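Local coordinates for protein probable L,D-transpeptidase 3 (Mycobacterium tuberculosis, PDB 6D4K) that probably acts as an L,D-transpeptidase in cell-wall biogenesis, is covalently modified by faropenem, and cannot make 3->3 peptidoglycan cross-links from tetrapeptide stems, at residues 36-44 against 250-258; 176-187 against 200-211. All blocks are in the same frame, centred on the assembly; numbering follows the deposited sequence.

Interaction 1: 36-44 against 250-258. With CA (calcium ion), chain B.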
loop_
_atom_site.group_PDB
_atom_site.type_symbol
_atom_site.label_atom_id
_atom_site.label_comp_id
_atom_site.label_asym_id
_atom_site.label_seq_id
_atom_site.Cartn_x
_atom_site.Cartn_y
_atom_site.Cartn_z
ATOM N N GLY A 36 2.058 19.810 6.588
ATOM C CA GLY A 36 2.101 19.276 7.929
ATOM C C GLY A 36 1.482 17.905 8.095
ATOM O O GLY A 36 1.396 17.418 9.227
ATOM N N GLN A 37 1.039 17.272 7.013
ATOM C CA GLN A 37 0.457 15.941 7.091
ATOM C C GLN A 37 1.506 14.936 7.551
ATOM O O GLN A 37 2.689 15.056 7.211
ATOM C CB GLN A 37 -0.075 15.535 5.719
ATOM C CG GLN A 37 -0.988 14.298 5.742
ATOM C CD GLN A 37 -1.482 13.870 4.370
ATOM O OE1 GLN A 37 -1.367 14.606 3.396
ATOM N NE2 GLN A 37 -2.041 12.673 4.292
ATOM N N VAL A 38 1.069 13.953 8.343
ATOM C CA VAL A 38 1.908 12.840 8.774
ATOM C C VAL A 38 1.624 11.654 7.864
ATOM O O VAL A 38 0.481 11.177 7.790
ATOM C CB VAL A 38 1.644 12.472 10.241
ATOM C CG1 VAL A 38 2.536 11.298 10.639
ATOM C CG2 VAL A 38 1.875 13.673 11.141
ATOM N N VAL A 39 2.665 11.169 7.176
ATOM C CA VAL A 39 2.515 10.141 6.153
ATOM C C VAL A 39 3.555 9.031 6.325
ATOM O O VAL A 39 4.601 9.207 6.962
ATOM C CB VAL A 39 2.589 10.727 4.719
ATOM C CG1 VAL A 39 1.515 11.808 4.531
ATOM C CG2 VAL A 39 4.016 11.253 4.402
ATOM N N GLY A 40 3.265 7.872 5.727
ATOM C CA GLY A 40 4.215 6.777 5.650
ATOM C C GLY A 40 5.378 7.094 4.720
ATOM O O GLY A 40 5.371 8.041 3.933
ATOM N N VAL A 41 6.405 6.244 4.801
ATOM C CA VAL A 41 7.729 6.609 4.291
ATOM C C VAL A 41 7.901 6.419 2.793
ATOM O O VAL A 41 8.975 6.721 2.264
ATOM C CB VAL A 41 8.900 5.957 5.060
ATOM C CG1 VAL A 41 8.901 6.403 6.510
ATOM C CG2 VAL A 41 8.846 4.448 4.954
ATOM N N ALA A 42 6.874 5.965 2.075
ATOM C CA ALA A 42 6.926 5.937 0.619
ATOM C C ALA A 42 5.824 6.785 -0.003
ATOM O O ALA A 42 5.471 6.582 -1.170
ATOM C CB ALA A 42 6.898 4.507 0.072
ATOM N N HIS A 43 5.283 7.752 0.731
ATOM C CA HIS A 43 4.137 8.492 0.212
ATOM C C HIS A 43 4.533 9.267 -1.046
ATOM O O HIS A 43 5.526 10.001 -1.026
ATOM C CB HIS A 43 3.568 9.452 1.257
ATOM C CG HIS A 43 2.154 9.898 0.965
ATOM N ND1 HIS A 43 1.832 10.685 -0.119
ATOM C CD2 HIS A 43 0.986 9.665 1.618
ATOM C CE1 HIS A 43 0.528 10.910 -0.126
ATOM N NE2 HIS A 43 -0.007 10.310 0.923
ATOM N N PRO A 44 3.787 9.148 -2.141
ATOM C CA PRO A 44 4.110 9.929 -3.338
ATOM C C PRO A 44 3.735 11.394 -3.171
ATOM O O PRO A 44 2.999 11.796 -2.267
ATOM C CB PRO A 44 3.258 9.262 -4.422
ATOM C CG PRO A 44 2.074 8.700 -3.671
ATOM C CD PRO A 44 2.679 8.200 -2.366
ATOM N N ALA A 250 -0.637 -0.434 12.909
ATOM C CA ALA A 250 0.720 0.099 12.853
ATOM C C ALA A 250 0.983 0.933 11.605
ATOM O O ALA A 250 1.766 1.887 11.667
ATOM C CB ALA A 250 1.719 -1.050 12.920
ATOM N N VAL A 251 0.358 0.591 10.469
ATOM C CA VAL A 251 0.758 1.129 9.175
ATOM C C VAL A 251 0.035 2.449 8.919
ATOM O O VAL A 251 -1.046 2.735 9.451
ATOM C CB VAL A 251 0.460 0.083 8.077
ATOM C CG1 VAL A 251 -1.039 0.042 7.755
ATOM C CG2 VAL A 251 1.309 0.331 6.831
ATOM N N ASP A 252 0.635 3.265 8.067
ATOM C CA ASP A 252 0.039 4.528 7.662
ATOM C C ASP A 252 -0.082 4.580 6.149
ATOM O O ASP A 252 0.619 3.873 5.419
ATOM C CB ASP A 252 0.882 5.726 8.131
ATOM C CG ASP A 252 0.128 7.059 8.077
ATOM O OD1 ASP A 252 -1.120 7.059 7.944
ATOM O OD2 ASP A 252 0.786 8.130 8.174
ATOM N N ILE A 253 -0.994 5.435 5.676
ATOM C CA ILE A 253 -1.102 5.657 4.237
ATOM C C ILE A 253 0.215 6.231 3.739
ATOM O O ILE A 253 0.751 7.193 4.300
ATOM C CB ILE A 253 -2.312 6.541 3.884
ATOM C CG1 ILE A 253 -3.624 5.749 3.981
ATOM C CG2 ILE A 253 -2.173 7.104 2.464
ATOM C CD1 ILE A 253 -3.948 5.147 5.345
ATOM N N GLY A 254 0.761 5.614 2.696
ATOM C CA GLY A 254 2.052 5.984 2.177
ATOM C C GLY A 254 3.164 5.036 2.557
ATOM O O GLY A 254 4.220 5.095 1.945
ATOM N N ASP A 255 2.952 4.142 3.515
ATOM C CA ASP A 255 3.996 3.192 3.860
ATOM C C ASP A 255 4.145 2.137 2.760
ATOM O O ASP A 255 3.196 1.852 2.029
ATOM C CB ASP A 255 3.702 2.521 5.199
ATOM C CG ASP A 255 4.219 3.323 6.374
ATOM O OD1 ASP A 255 5.375 3.810 6.321
ATOM O OD2 ASP A 255 3.459 3.472 7.360
ATOM N N PRO A 256 5.338 1.571 2.602
ATOM C CA PRO A 256 5.592 0.650 1.494
ATOM C C PRO A 256 5.234 -0.791 1.818
ATOM O O PRO A 256 5.368 -1.275 2.949
ATOM C CB PRO A 256 7.109 0.777 1.287
ATOM C CG PRO A 256 7.648 1.101 2.662
ATOM C CD PRO A 256 6.565 1.951 3.310
ATOM N N VAL A 257 4.766 -1.473 0.779
ATOM C CA VAL A 257 4.516 -2.909 0.811
ATOM C C VAL A 257 5.228 -3.510 -0.386
ATOM O O VAL A 257 5.009 -3.079 -1.524
ATOM C CB VAL A 257 3.015 -3.243 0.772
ATOM C CG1 VAL A 257 2.791 -4.754 0.662
ATOM C CG2 VAL A 257 2.340 -2.690 2.020
ATOM N N ILE A 258 6.092 -4.487 -0.134
ATOM C CA ILE A 258 6.863 -5.138 -1.178
ATOM C C ILE A 258 6.351 -6.563 -1.332
ATOM O O ILE A 258 6.158 -7.273 -0.338
ATOM C CB ILE A 258 8.367 -5.105 -0.851
ATOM C CG1 ILE A 258 8.863 -3.654 -0.849
ATOM C CG2 ILE A 258 9.155 -5.939 -1.854
ATOM C CD1 ILE A 258 9.360 -3.164 0.487
HETATM CA CA CA B . -1.198 9.547 7.801
HETATM O O HOH W 1 -2.411 11.532 7.252
HETATM O O HOH W 2 -0.869 9.217 5.517
HETATM O O HOH W 3 -3.517 8.748 7.439
HETATM O O HOH W 4 -1.603 9.809 9.989
#
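D252 and V38 meet through a shared calcium ion, and the aspartate can be traced atom by atom toward it. Its CB passes 4.0 Å from G40 N. Rotation about the CA–CB bond sets CG opposite the backbone N (chi1 -164°), and a small chi2 of 15° presents both oxygens to the metal. OD1 and OD2 of D252 each lie 2.5 Å from the calcium, a bidentate grip, while V38 O approaches to 2.3 Å. D252 OD2 and V38 O, 3.1 Å apart, do not bond to each other; the ion is their common partner. Four waters bring the ligands to seven; one accepts from Q37 NE2 and another donates to I253 O, so the second shell draws on both segments.

Beyond the metal, two turns interlock: type I from G40 to H43, type II from D252 to D255. G40 N donates to I253 O at 3.0 Å with a nearly straight N-H...O angle of 168°, and A42 N reaches G254 O at 2.8 Å. D255 braces both sides: its OD1 takes V41 N at 3.0 Å from above the carboxylate plane, whereas OD2 uses its anti lone pair for D252 N, which ties the calcium ligand's own backbone to the second aspartate. The backbones run close together here, with G254 CA against H43 CB. The P256 ring packs on A42 and V41, with P256 CB 3.9 Å from A42 CB and its CD against V41 CG2. Together these features make a calcium-bridged interface between the immunoglobulin-like domain and the L,D-transpeptidase catalytic domain.

Interaction 2: 176-187 against 200-211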
loop_
_atom_site.group_PDB
_atom_site.type_symbol
_atom_site.label_atom_id
_atom_site.label_comp_id
_atom_site.label_asym_id
_atom_site.label_seq_id
_atom_site.Cartn_x
_atom_site.Cartn_y
_atom_site.Cartn_z
ATOM N N VAL A 176 0.739 1.866 0.692
ATOM C CA VAL A 176 -0.608 1.849 1.256
ATOM C C VAL A 176 -1.387 3.059 0.756
ATOM O O VAL A 176 -1.001 4.210 0.995
ATOM C CB VAL A 176 -0.565 1.815 2.786
ATOM C CG1 VAL A 176 -1.985 1.956 3.365
ATOM C CG2 VAL A 176 0.099 0.541 3.270
ATOM N N LEU A 177 -2.490 2.800 0.052
ATOM C CA LEU A 177 -3.350 3.847 -0.492
ATOM C C LEU A 177 -4.477 4.237 0.451
ATOM O O LEU A 177 -4.917 5.388 0.428
ATOM C CB LEU A 177 -3.971 3.401 -1.814
ATOM C CG LEU A 177 -2.983 3.033 -2.920
ATOM C CD1 LEU A 177 -3.707 2.523 -4.154
ATOM C CD2 LEU A 177 -2.085 4.212 -3.278
ATOM N N SER A 178 -4.978 3.297 1.250
ATOM C CA SER A 178 -6.063 3.582 2.176
ATOM C C SER A 178 -6.148 2.446 3.185
ATOM O O SER A 178 -5.583 1.363 2.978
ATOM C CB SER A 178 -7.400 3.739 1.439
ATOM O OG SER A 178 -7.831 2.514 0.865
ATOM N N LYS A 179 -6.872 2.716 4.273
ATOM C CA LYS A 179 -7.156 1.780 5.358
ATOM C C LYS A 179 -8.646 1.886 5.643
ATOM O O LYS A 179 -9.164 2.996 5.805
ATOM C CB LYS A 179 -6.383 2.146 6.659
ATOM C CG LYS A 179 -4.941 1.682 6.751
ATOM C CD LYS A 179 -4.188 2.494 7.785
ATOM C CE LYS A 179 -4.804 2.442 9.177
ATOM N NZ LYS A 179 -3.747 2.733 10.187
ATOM N N GLU A 180 -9.319 0.745 5.755
ATOM C CA GLU A 180 -10.756 0.749 5.989
ATOM C C GLU A 180 -11.160 -0.464 6.813
ATOM O O GLU A 180 -10.514 -1.507 6.763
ATOM C CB GLU A 180 -11.519 0.742 4.661
ATOM C CG GLU A 180 -12.507 1.872 4.549
ATOM C CD GLU A 180 -13.412 1.745 3.352
ATOM O OE1 GLU A 180 -14.626 1.994 3.511
ATOM O OE2 GLU A 180 -12.911 1.396 2.259
ATOM N N ARG A 181 -12.266 -0.322 7.546
ATOM C CA ARG A 181 -12.854 -1.394 8.338
ATOM C C ARG A 181 -14.139 -1.892 7.695
ATOM O O ARG A 181 -14.861 -1.133 7.040
ATOM C CB ARG A 181 -13.180 -0.907 9.749
ATOM C CG ARG A 181 -11.984 -0.394 10.522
ATOM C CD ARG A 181 -11.086 -1.536 10.956
ATOM N NE ARG A 181 -11.831 -2.601 11.622
ATOM C CZ ARG A 181 -12.059 -2.650 12.930
ATOM N NH1 ARG A 181 -11.611 -1.686 13.719
ATOM N NH2 ARG A 181 -12.745 -3.659 13.449
ATOM N N SER A 182 -14.416 -3.180 7.901
ATOM C CA SER A 182 -15.687 -3.800 7.523
ATOM C C SER A 182 -16.097 -3.449 6.094
ATOM O O SER A 182 -17.252 -3.120 5.810
ATOM C CB SER A 182 -16.792 -3.475 8.529
ATOM O OG SER A 182 -16.487 -4.006 9.809
ATOM N N VAL A 183 -15.139 -3.514 5.185
ATOM C CA VAL A 183 -15.411 -3.164 3.797
ATOM C C VAL A 183 -15.871 -4.404 3.042
ATOM O O VAL A 183 -15.392 -5.521 3.276
ATOM C CB VAL A 183 -14.200 -2.476 3.138
ATOM C CG1 VAL A 183 -13.076 -3.461 2.898
ATOM C CG2 VAL A 183 -14.620 -1.802 1.843
ATOM N N ILE A 184 -16.831 -4.210 2.148
ATOM C CA ILE A 184 -17.358 -5.307 1.346
ATOM C C ILE A 184 -16.421 -5.522 0.168
ATOM O O ILE A 184 -16.144 -4.591 -0.597
ATOM C CB ILE A 184 -18.787 -5.011 0.871
ATOM C CG1 ILE A 184 -19.737 -4.906 2.066
ATOM C CG2 ILE A 184 -19.256 -6.084 -0.105
ATOM C CD1 ILE A 184 -19.783 -6.152 2.921
ATOM N N MET A 185 -15.915 -6.740 0.032
ATOM C CA MET A 185 -15.091 -7.115 -1.105
ATOM C C MET A 185 -15.861 -8.097 -1.974
ATOM O O MET A 185 -16.433 -9.072 -1.474
ATOM C CB MET A 185 -13.737 -7.680 -0.667
ATOM C CG MET A 185 -12.726 -6.593 -0.334
ATOM S SD MET A 185 -11.082 -7.239 -0.006
ATOM C CE MET A 185 -11.023 -8.663 -1.086
ATOM N N ASP A 186 -15.877 -7.815 -3.269
ATOM C CA ASP A 186 -16.732 -8.469 -4.238
ATOM C C ASP A 186 -15.849 -9.149 -5.275
ATOM O O ASP A 186 -14.771 -8.654 -5.612
ATOM C CB ASP A 186 -17.587 -7.394 -4.914
ATOM C CG ASP A 186 -18.826 -7.948 -5.545
ATOM O OD1 ASP A 186 -18.684 -8.639 -6.570
ATOM O OD2 ASP A 186 -19.933 -7.687 -5.022
ATOM N N SER A 187 -16.306 -10.296 -5.779
ATOM C CA SER A 187 -15.495 -11.040 -6.736
ATOM C C SER A 187 -15.372 -10.348 -8.089
ATOM O O SER A 187 -14.545 -10.768 -8.904
ATOM C CB SER A 187 -16.040 -12.453 -6.929
ATOM O OG SER A 187 -17.343 -12.427 -7.478
ATOM N N TYR A 200 -17.653 -14.553 -5.188
ATOM C CA TYR A 200 -17.701 -14.401 -3.742
ATOM C C TYR A 200 -18.114 -12.978 -3.402
ATOM O O TYR A 200 -18.000 -12.062 -4.220
ATOM C CB TYR A 200 -16.354 -14.744 -3.091
ATOM C CG TYR A 200 -15.177 -13.949 -3.620
ATOM C CD1 TYR A 200 -14.900 -12.675 -3.143
ATOM C CD2 TYR A 200 -14.336 -14.481 -4.588
ATOM C CE1 TYR A 200 -13.826 -11.948 -3.623
ATOM C CE2 TYR A 200 -13.260 -13.764 -5.074
ATOM C CZ TYR A 200 -13.008 -12.498 -4.587
ATOM O OH TYR A 200 -11.936 -11.776 -5.064
ATOM N N ARG A 201 -18.606 -12.814 -2.177
ATOM C CA ARG A 201 -18.880 -11.500 -1.606
ATOM C C ARG A 201 -18.568 -11.590 -0.121
ATOM O O ARG A 201 -19.270 -12.285 0.622
ATOM C CB ARG A 201 -20.330 -11.078 -1.834
ATOM C CG ARG A 201 -20.699 -9.774 -1.161
ATOM C CD ARG A 201 -22.157 -9.432 -1.402
ATOM N NE ARG A 201 -22.632 -8.416 -0.467
ATOM C CZ ARG A 201 -22.718 -7.121 -0.748
ATOM N NH1 ARG A 201 -22.366 -6.674 -1.948
ATOM N NH2 ARG A 201 -23.165 -6.274 0.171
ATOM N N LEU A 202 -17.520 -10.893 0.301
ATOM C CA LEU A 202 -16.985 -10.996 1.645
ATOM C C LEU A 202 -17.083 -9.649 2.340
ATOM O O LEU A 202 -17.028 -8.593 1.704
ATOM C CB LEU A 202 -15.504 -11.388 1.597
ATOM C CG LEU A 202 -15.152 -12.608 0.751
ATOM C CD1 LEU A 202 -13.693 -12.563 0.333
ATOM C CD2 LEU A 202 -15.459 -13.885 1.513
ATOM N N SER A 203 -17.237 -9.698 3.656
ATOM C CA SER A 203 -17.038 -8.537 4.508
ATOM C C SER A 203 -15.687 -8.707 5.182
ATOM O O SER A 203 -15.461 -9.699 5.886
ATOM C CB SER A 203 -18.142 -8.418 5.553
ATOM O OG SER A 203 -17.954 -7.243 6.321
ATOM N N VAL A 204 -14.791 -7.754 4.951
ATOM C CA VAL A 204 -13.395 -7.853 5.356
ATOM C C VAL A 204 -13.177 -6.891 6.515
ATOM O O VAL A 204 -13.417 -5.685 6.381
ATOM C CB VAL A 204 -12.456 -7.547 4.181
ATOM C CG1 VAL A 204 -11.024 -7.490 4.656
ATOM C CG2 VAL A 204 -12.625 -8.600 3.089
ATOM N N ASP A 205 -12.698 -7.423 7.642
ATOM C CA ASP A 205 -12.655 -6.654 8.883
ATOM C C ASP A 205 -11.630 -5.526 8.811
ATOM O O ASP A 205 -11.959 -4.357 9.051
ATOM C CB ASP A 205 -12.349 -7.586 10.054
ATOM C CG ASP A 205 -12.881 -7.061 11.371
ATOM O OD1 ASP A 205 -13.163 -5.847 11.469
ATOM O OD2 ASP A 205 -13.028 -7.873 12.308
ATOM N N TYR A 206 -10.374 -5.861 8.516
ATOM C CA TYR A 206 -9.303 -4.886 8.376
ATOM C C TYR A 206 -8.813 -4.961 6.940
ATOM O O TYR A 206 -8.530 -6.054 6.441
ATOM C CB TYR A 206 -8.143 -5.190 9.339
ATOM C CG TYR A 206 -8.532 -5.125 10.794
ATOM C CD1 TYR A 206 -8.425 -3.942 11.511
ATOM C CD2 TYR A 206 -9.034 -6.245 11.449
ATOM C CE1 TYR A 206 -8.797 -3.873 12.839
ATOM C CE2 TYR A 206 -9.409 -6.187 12.781
ATOM C CZ TYR A 206 -9.288 -4.999 13.471
ATOM O OH TYR A 206 -9.659 -4.942 14.799
ATOM N N ALA A 207 -8.723 -3.813 6.271
ATOM C CA ALA A 207 -8.402 -3.794 4.848
ATOM C C ALA A 207 -7.420 -2.670 4.557
ATOM O O ALA A 207 -7.760 -1.492 4.707
ATOM C CB ALA A 207 -9.666 -3.635 4.004
ATOM N N VAL A 208 -6.215 -3.042 4.120
ATOM C CA VAL A 208 -5.151 -2.107 3.768
ATOM C C VAL A 208 -5.011 -2.173 2.250
ATOM O O VAL A 208 -4.515 -3.167 1.712
ATOM C CB VAL A 208 -3.831 -2.477 4.465
ATOM C CG1 VAL A 208 -2.747 -1.476 4.126
ATOM C CG2 VAL A 208 -4.024 -2.589 5.976
ATOM N N ARG A 209 -5.481 -1.139 1.546
ATOM C CA ARG A 209 -5.473 -1.156 0.086
ATOM C C ARG A 209 -4.089 -0.758 -0.422
ATOM O O ARG A 209 -3.518 0.243 0.025
ATOM C CB ARG A 209 -6.499 -0.169 -0.459
ATOM C CG ARG A 209 -6.531 -0.137 -1.974
ATOM C CD ARG A 209 -7.273 1.083 -2.501
ATOM N NE ARG A 209 -8.688 1.049 -2.166
ATOM C CZ ARG A 209 -9.642 0.639 -2.996
ATOM N NH1 ARG A 209 -9.333 0.222 -4.217
ATOM N NH2 ARG A 209 -10.908 0.645 -2.603
ATOM N N ILE A 210 -3.548 -1.532 -1.362
ATOM C CA ILE A 210 -2.220 -1.259 -1.903
ATOM C C ILE A 210 -2.203 -1.039 -3.410
ATOM O O ILE A 210 -1.153 -0.663 -3.951
ATOM C CB ILE A 210 -1.167 -2.314 -1.486
ATOM C CG1 ILE A 210 -1.535 -3.700 -2.021
ATOM C CG2 ILE A 210 -1.002 -2.343 0.021
ATOM C CD1 ILE A 210 -0.487 -4.765 -1.730
ATOM N N THR A 211 -3.309 -1.257 -4.119
ATOM C CA THR A 211 -3.386 -0.848 -5.513
ATOM C C THR A 211 -4.756 -0.255 -5.791
ATOM O O THR A 211 -5.738 -0.579 -5.121
ATOM C CB THR A 211 -3.135 -1.991 -6.516
ATOM O OG1 THR A 211 -4.263 -2.875 -6.548
ATOM C CG2 THR A 211 -1.849 -2.771 -6.200
HETATM O O HOH W 5 -8.657 0.286 2.228
#
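Bends at chi2 (-73°) and chi3 fold R181 back over Y206, while D205 extends its CG opposite the main-chain N (chi1 -154°), bringing the carboxylate to the guanidinium edge. The stack is flat but off-centre: the planes differ by 17°, and R181 CZ sits 4.0 Å from the Y206 ring centroid. In the guanidinium plane, R181 NH2 forms a salt bridge to D205 OD1 (3.0 Å) and R181 NE donates to D205 O (3.1 Å). S182 N reaches that same carbonyl from its opposite face, so D205 O carries two donors at the corner, where S182 and V183 both face V204 in a G1 bulge.

Antiparallel hydrogen-bonded pairs flank the corner, E180 with A207 and M185 with L202. V183 CG1 packs on A207 CB at 3.6 Å, and M185 SD lies 3.7 Å from V204 CG2; this face adjoins the probable catalytic pair, M185 near C236 and V204 near H218. S187 CB sits over the Y200 ring, 3.5 Å from its centroid, and I184 CG2 covers one R201 guanidinium face. D205 OD2 also binds R241, which would probably favour the anionic carboxylate, while the stack and both in-plane bonds hold the R181 guanidinium in its rotation.

How the interactions relate
The chain runs 36-44, 176-187, 200-211, 250-258, so interaction 2 is nested inside the loop closed by interaction 1. Their centres lie about 18 Å apart, yet they touch: D255 O lies 2.8 Å from V176 N, a probable hydrogen bond, and V251 O and K179 NZ, also 2.8 Å apart, probably form a second. Strands 256-260 and 172-180 are antiparallel neighbours in the mixed sheet of the catalytic domain. Interaction 1 ties that sheet to the immunoglobulin-like domain. The same sheet runs on through 207-209 to 216-219, linking the interface to the strand of H218, while past the corner strands 183-186 and 201-204 form their own two-stranded ribbon beside C236.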